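Local structure of tartronic semialdehyde reductase (Salmonella typhimurium, 1YB4) at residues I61-V66 against V93-I98; A120-G125 against G132-M137. The protein reduces tartronic semialdehyde (2-hydroxy-3-oxopropanoate) to D-glycerate, probably using either NADH or NADPH as the hydride donor. All coordinates share one frame; numbering follows the deposited sequence.

Overall arrangement
Both contacts sit in one mixed sheet of the nucleotide-binding domain, with their centres about 12 Å apart. Interaction 1 comes first along the chain and pairs parallel strands 61-64 and 90-94 of a beta-alpha-beta unit. Interaction 2 follows it, pairing strand 115-123 with 134-139, where the strand direction reverses. Because strands 90-94 and 115-123 are neighbours, the two contacts touch: A120 N lies 2.7 Å from D94 O, a probable hydrogen bond, and P121 packs on S96. Both meet again at K172, the predicted active-site lysine of helix 167-195, whose NZ is hydrogen-bonded to S97 OG in the loop after strand 90-94 and to V122 O in strand 115-123, so both border the probable catalytic site.

Interaction 1 (I61-V66 against V93-I98); sequences IIFIMV and VDMSSI
The hydroxyl of S96 stands between two acceptors at the loop ends of the strands: S96 OG is 2.9 Å from V66 O across the contact and 2.9 Å from D94 OD1 in its own segment. Its one proton can serve either, and the geometry does not settle which. The same D94 OD1 also receives a weak bond from S96 N, consistent with an Asx turn at the end of the strand, while I64 O approaches it to 3.2 Å as a second acceptor with no hydrogen between them. D94 CG is anti to the backbone N (chi1 -175°), which turns the carboxylate back toward I64.

Behind this polar cluster the backbones form a short parallel ladder. V93 N donates to I62 O at 2.8 Å, nearly straight at 176°; I64 N answers to V93 O, and M95 N to I64 O at 3.0 Å. Strands 61-64 and 90-94 are the two ends of a beta-alpha-beta unit of the Rossmann-type domain, joined through helix 69-77. On the sheet face of F63 and V93, SE of M95, a selenomethionine, comes in at the ring edge of F63, 4.8 Å from the centroid and 75° off the ring normal, a Met-aromatic contact. Helix 142-155 covers this side through L151 and F152. Further on, M65, also selenomethionine, bends at chi2 and chi3 to bring its CE against S96.

With D94 buried, the nearby I64 carbonyl would tend to raise the carboxyl pKa, and the S96 N-H, perhaps with the hydroxyl, would partly offset that.

Interaction 2 (A120-G125 against G132-M137); sequences APVSGG and GTLSIM
V122 CG2 stands anti to the backbone N, and L134 CG is anti to its own carbonyl carbon (chi1 -65°), an arrangement that brings the V122 methyl obliquely against the L134 side chain, where it meets CB, CG and both delta carbons. The motif is an antiparallel strand pair in the mixed Rossmann-type sheet, strand 115-123 against 134-139, with helix 125-131 making the return.

S123 and S135 form the hydrogen-bonded pair. S135 N reaches S123 O at 3.0 Å, almost straight at 175°, while S123 N binds S135 O at 3.1 Å. V122 and I136 are the non-hydrogen-bonded pair. Beyond them the ladder fades: from selenomethionine M137, N to P121 O is weak at 3.3 Å. On the face of S123 and S135, the M137 chain, bent at chi2, brings CE near S123 OG, though its eclipsed chi1 (near 0°) makes this placement doubtful. On the face of V122 and I136, A120 CB rests on I136 CG2, and F152 of helix 142-155 packs on both residues.

P121 and S123 also touch K172, the predicted active-site lysine, so the segment borders the likely catalytic site. Just before P121, A120 CA makes a CA-H...O contact of 3.1 Å to M137 O.

Interaction 1 (I61-V66 against V93-I98)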
loop_
_atom_site.group_PDB
_atom_site.type_symbol
_atom_site.label_atom_id
_atom_site.label_comp_id
_atom_site.label_asym_id
_atom_site.label_seq_id
_atom_site.Cartn_x
_atom_site.Cartn_y
_atom_site.Cartn_z
ATOM N N ILE A 61 12.845 23.964 -37.187
ATOM C CA ILE A 61 12.413 22.914 -36.276
ATOM C C ILE A 61 13.453 22.879 -35.151
ATOM O O ILE A 61 14.651 22.694 -35.393
ATOM C CB ILE A 61 12.339 21.547 -36.992
ATOM C CG1 ILE A 61 11.249 21.584 -38.070
ATOM C CG2 ILE A 61 12.016 20.446 -35.994
ATOM C CD1 ILE A 61 11.163 20.317 -38.922
ATOM N N ILE A 62 12.987 23.100 -33.925
ATOM C CA ILE A 62 13.863 23.125 -32.753
ATOM C C ILE A 62 13.616 21.947 -31.796
ATOM O O ILE A 62 12.513 21.776 -31.279
ATOM C CB ILE A 62 13.671 24.439 -31.945
ATOM C CG1 ILE A 62 14.062 25.658 -32.788
ATOM C CG2 ILE A 62 14.494 24.388 -30.669
ATOM C CD1 ILE A 62 13.018 26.074 -33.801
ATOM N N PHE A 63 14.659 21.154 -31.562
ATOM C CA PHE A 63 14.606 19.995 -30.670
ATOM C C PHE A 63 15.121 20.371 -29.293
ATOM O O PHE A 63 16.206 20.941 -29.168
ATOM C CB PHE A 63 15.482 18.869 -31.219
ATOM C CG PHE A 63 14.909 18.205 -32.422
ATOM C CD1 PHE A 63 13.967 17.193 -32.284
ATOM C CD2 PHE A 63 15.250 18.639 -33.704
ATOM C CE1 PHE A 63 13.364 16.625 -33.408
ATOM C CE2 PHE A 63 14.653 18.080 -34.832
ATOM C CZ PHE A 63 13.708 17.071 -34.688
ATOM N N ILE A 64 14.350 20.034 -28.264
ATOM C CA ILE A 64 14.739 20.310 -26.889
ATOM C C ILE A 64 14.914 19.017 -26.083
ATOM O O ILE A 64 13.980 18.229 -25.971
ATOM C CB ILE A 64 13.676 21.178 -26.188
ATOM C CG1 ILE A 64 13.580 22.532 -26.888
ATOM C CG2 ILE A 64 14.003 21.323 -24.689
ATOM C CD1 ILE A 64 12.472 23.399 -26.355
HETATM N N MSE A 65 16.114 18.788 -25.550
HETATM C CA MSE A 65 16.358 17.604 -24.727
HETATM C C MSE A 65 17.047 18.010 -23.432
HETATM O O MSE A 65 18.256 17.817 -23.253
HETATM C CB MSE A 65 17.204 16.555 -25.454
HETATM C CG MSE A 65 17.403 15.247 -24.653
HETATM SE SE MSE A 65 15.812 14.106 -24.387
HETATM C CE MSE A 65 15.282 14.653 -22.615
ATOM N N VAL A 66 16.237 18.572 -22.538
ATOM C CA VAL A 66 16.655 19.045 -21.226
ATOM C C VAL A 66 16.070 18.082 -20.158
ATOM O O VAL A 66 15.104 17.369 -20.427
ATOM C CB VAL A 66 16.139 20.489 -21.032
ATOM C CG1 VAL A 66 14.721 20.464 -20.566
ATOM C CG2 VAL A 66 17.025 21.258 -20.079
ATOM N N VAL A 93 9.845 21.085 -30.889
ATOM C CA VAL A 93 9.557 19.738 -30.440
ATOM C C VAL A 93 10.355 19.393 -29.186
ATOM O O VAL A 93 11.587 19.325 -29.195
ATOM C CB VAL A 93 9.837 18.690 -31.555
ATOM C CG1 VAL A 93 9.279 19.181 -32.875
ATOM C CG2 VAL A 93 11.299 18.437 -31.683
ATOM N N ASP A 94 9.624 19.198 -28.095
ATOM C CA ASP A 94 10.231 18.854 -26.826
ATOM C C ASP A 94 10.215 17.350 -26.711
ATOM O O ASP A 94 9.156 16.710 -26.786
ATOM C CB ASP A 94 9.456 19.472 -25.663
ATOM C CG ASP A 94 10.129 19.229 -24.336
ATOM O OD1 ASP A 94 11.379 19.105 -24.325
ATOM O OD2 ASP A 94 9.411 19.174 -23.312
HETATM N N MSE A 95 11.399 16.785 -26.538
HETATM C CA MSE A 95 11.522 15.351 -26.423
HETATM C C MSE A 95 11.894 14.924 -25.014
HETATM O O MSE A 95 12.181 13.750 -24.765
HETATM C CB MSE A 95 12.518 14.844 -27.459
HETATM C CG MSE A 95 12.006 15.076 -28.875
HETATM SE SE MSE A 95 13.078 14.297 -30.277
HETATM C CE MSE A 95 12.372 12.484 -30.266
ATOM N N SER A 96 11.853 15.890 -24.095
ATOM C CA SER A 96 12.139 15.639 -22.687
ATOM C C SER A 96 10.923 14.949 -22.086
ATOM O O SER A 96 9.835 14.987 -22.662
ATOM C CB SER A 96 12.337 16.948 -21.916
ATOM O OG SER A 96 13.233 17.838 -22.552
ATOM N N SER A 97 11.108 14.311 -20.936
ATOM C CA SER A 97 9.988 13.687 -20.241
ATOM C C SER A 97 9.675 14.638 -19.094
ATOM O O SER A 97 10.375 14.665 -18.077
ATOM C CB SER A 97 10.356 12.305 -19.692
ATOM O OG SER A 97 10.512 11.374 -20.737
ATOM N N ILE A 98 8.639 15.441 -19.279
ATOM C CA ILE A 98 8.254 16.402 -18.262
ATOM C C ILE A 98 6.778 16.246 -17.934
ATOM O O ILE A 98 6.132 15.284 -18.356
ATOM C CB ILE A 98 8.527 17.860 -18.730
ATOM C CG1 ILE A 98 7.497 18.291 -19.775
ATOM C CG2 ILE A 98 9.914 17.948 -19.341
ATOM C CD1 ILE A 98 7.727 19.703 -20.320
#

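Interaction 2 (A120-G125 against G132-M137)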
loop_
_atom_site.group_PDB
_atom_site.type_symbol
_atom_site.label_atom_id
_atom_site.label_comp_id
_atom_site.label_asym_id
_atom_site.label_seq_id
_atom_site.Cartn_x
_atom_site.Cartn_y
_atom_site.Cartn_z
ATOM N N ALA A 120 7.123 15.111 -27.672
ATOM C CA ALA A 120 7.409 13.745 -28.048
ATOM C C ALA A 120 8.424 13.087 -27.112
ATOM O O ALA A 120 9.581 12.839 -27.492
ATOM C CB ALA A 120 7.904 13.697 -29.493
ATOM N N PRO A 121 8.010 12.818 -25.861
ATOM C CA PRO A 121 8.915 12.173 -24.909
ATOM C C PRO A 121 9.456 10.896 -25.545
ATOM O O PRO A 121 8.823 10.328 -26.445
ATOM C CB PRO A 121 8.016 11.892 -23.704
ATOM C CG PRO A 121 6.605 11.903 -24.281
ATOM C CD PRO A 121 6.679 13.032 -25.266
ATOM N N VAL A 122 10.621 10.444 -25.089
ATOM C CA VAL A 122 11.216 9.244 -25.651
ATOM C C VAL A 122 11.595 8.221 -24.586
ATOM O O VAL A 122 11.737 8.551 -23.413
ATOM C CB VAL A 122 12.480 9.604 -26.462
ATOM C CG1 VAL A 122 13.499 10.259 -25.574
ATOM C CG2 VAL A 122 13.068 8.370 -27.065
ATOM N N SER A 123 11.733 6.969 -24.999
ATOM C CA SER A 123 12.160 5.919 -24.085
ATOM C C SER A 123 13.097 4.983 -24.843
ATOM O O SER A 123 12.903 4.735 -26.032
ATOM C CB SER A 123 10.955 5.159 -23.498
ATOM O OG SER A 123 10.007 4.777 -24.477
ATOM N N GLY A 124 14.128 4.497 -24.160
ATOM C CA GLY A 124 15.084 3.601 -24.783
ATOM C C GLY A 124 16.463 3.796 -24.182
ATOM O O GLY A 124 17.350 2.950 -24.317
ATOM N N GLY A 125 16.649 4.933 -23.522
ATOM C CA GLY A 125 17.920 5.235 -22.891
ATOM C C GLY A 125 19.073 5.515 -23.837
ATOM O O GLY A 125 18.929 5.518 -25.064
ATOM N N GLY A 132 19.525 4.895 -32.764
ATOM C CA GLY A 132 18.388 5.383 -33.536
ATOM C C GLY A 132 17.157 4.487 -33.420
ATOM O O GLY A 132 16.283 4.475 -34.296
ATOM N N THR A 133 17.090 3.736 -32.321
ATOM C CA THR A 133 15.987 2.817 -32.073
ATOM C C THR A 133 15.099 3.246 -30.902
ATOM O O THR A 133 14.485 2.413 -30.238
ATOM C CB THR A 133 16.510 1.413 -31.768
ATOM O OG1 THR A 133 17.261 1.453 -30.549
ATOM C CG2 THR A 133 17.388 0.906 -32.919
ATOM N N LEU A 134 15.039 4.542 -30.635
ATOM C CA LEU A 134 14.204 5.027 -29.553
ATOM C C LEU A 134 12.721 4.820 -29.865
ATOM O O LEU A 134 12.320 4.734 -31.033
ATOM C CB LEU A 134 14.423 6.518 -29.351
ATOM C CG LEU A 134 15.789 7.008 -28.893
ATOM C CD1 LEU A 134 15.903 8.532 -29.153
ATOM C CD2 LEU A 134 15.970 6.658 -27.412
ATOM N N SER A 135 11.914 4.723 -28.816
ATOM C CA SER A 135 10.474 4.632 -28.993
ATOM C C SER A 135 10.056 6.088 -28.777
ATOM O O SER A 135 10.570 6.751 -27.871
ATOM C CB SER A 135 9.838 3.708 -27.955
ATOM O OG SER A 135 10.203 2.370 -28.228
ATOM N N ILE A 136 9.155 6.591 -29.621
ATOM C CA ILE A 136 8.731 7.978 -29.532
ATOM C C ILE A 136 7.210 8.156 -29.522
ATOM O O ILE A 136 6.526 7.800 -30.488
ATOM C CB ILE A 136 9.338 8.765 -30.707
ATOM C CG1 ILE A 136 10.861 8.588 -30.711
ATOM C CG2 ILE A 136 8.982 10.210 -30.601
ATOM C CD1 ILE A 136 11.554 9.156 -31.957
HETATM N N MSE A 137 6.677 8.700 -28.429
HETATM C CA MSE A 137 5.238 8.929 -28.325
HETATM C C MSE A 137 5.036 10.422 -28.515
HETATM O O MSE A 137 5.656 11.230 -27.832
HETATM C CB MSE A 137 4.722 8.448 -26.972
HETATM C CG MSE A 137 5.811 7.874 -26.102
HETATM SE SE MSE A 137 5.276 6.343 -25.061
HETATM C CE MSE A 137 7.041 5.657 -24.611
#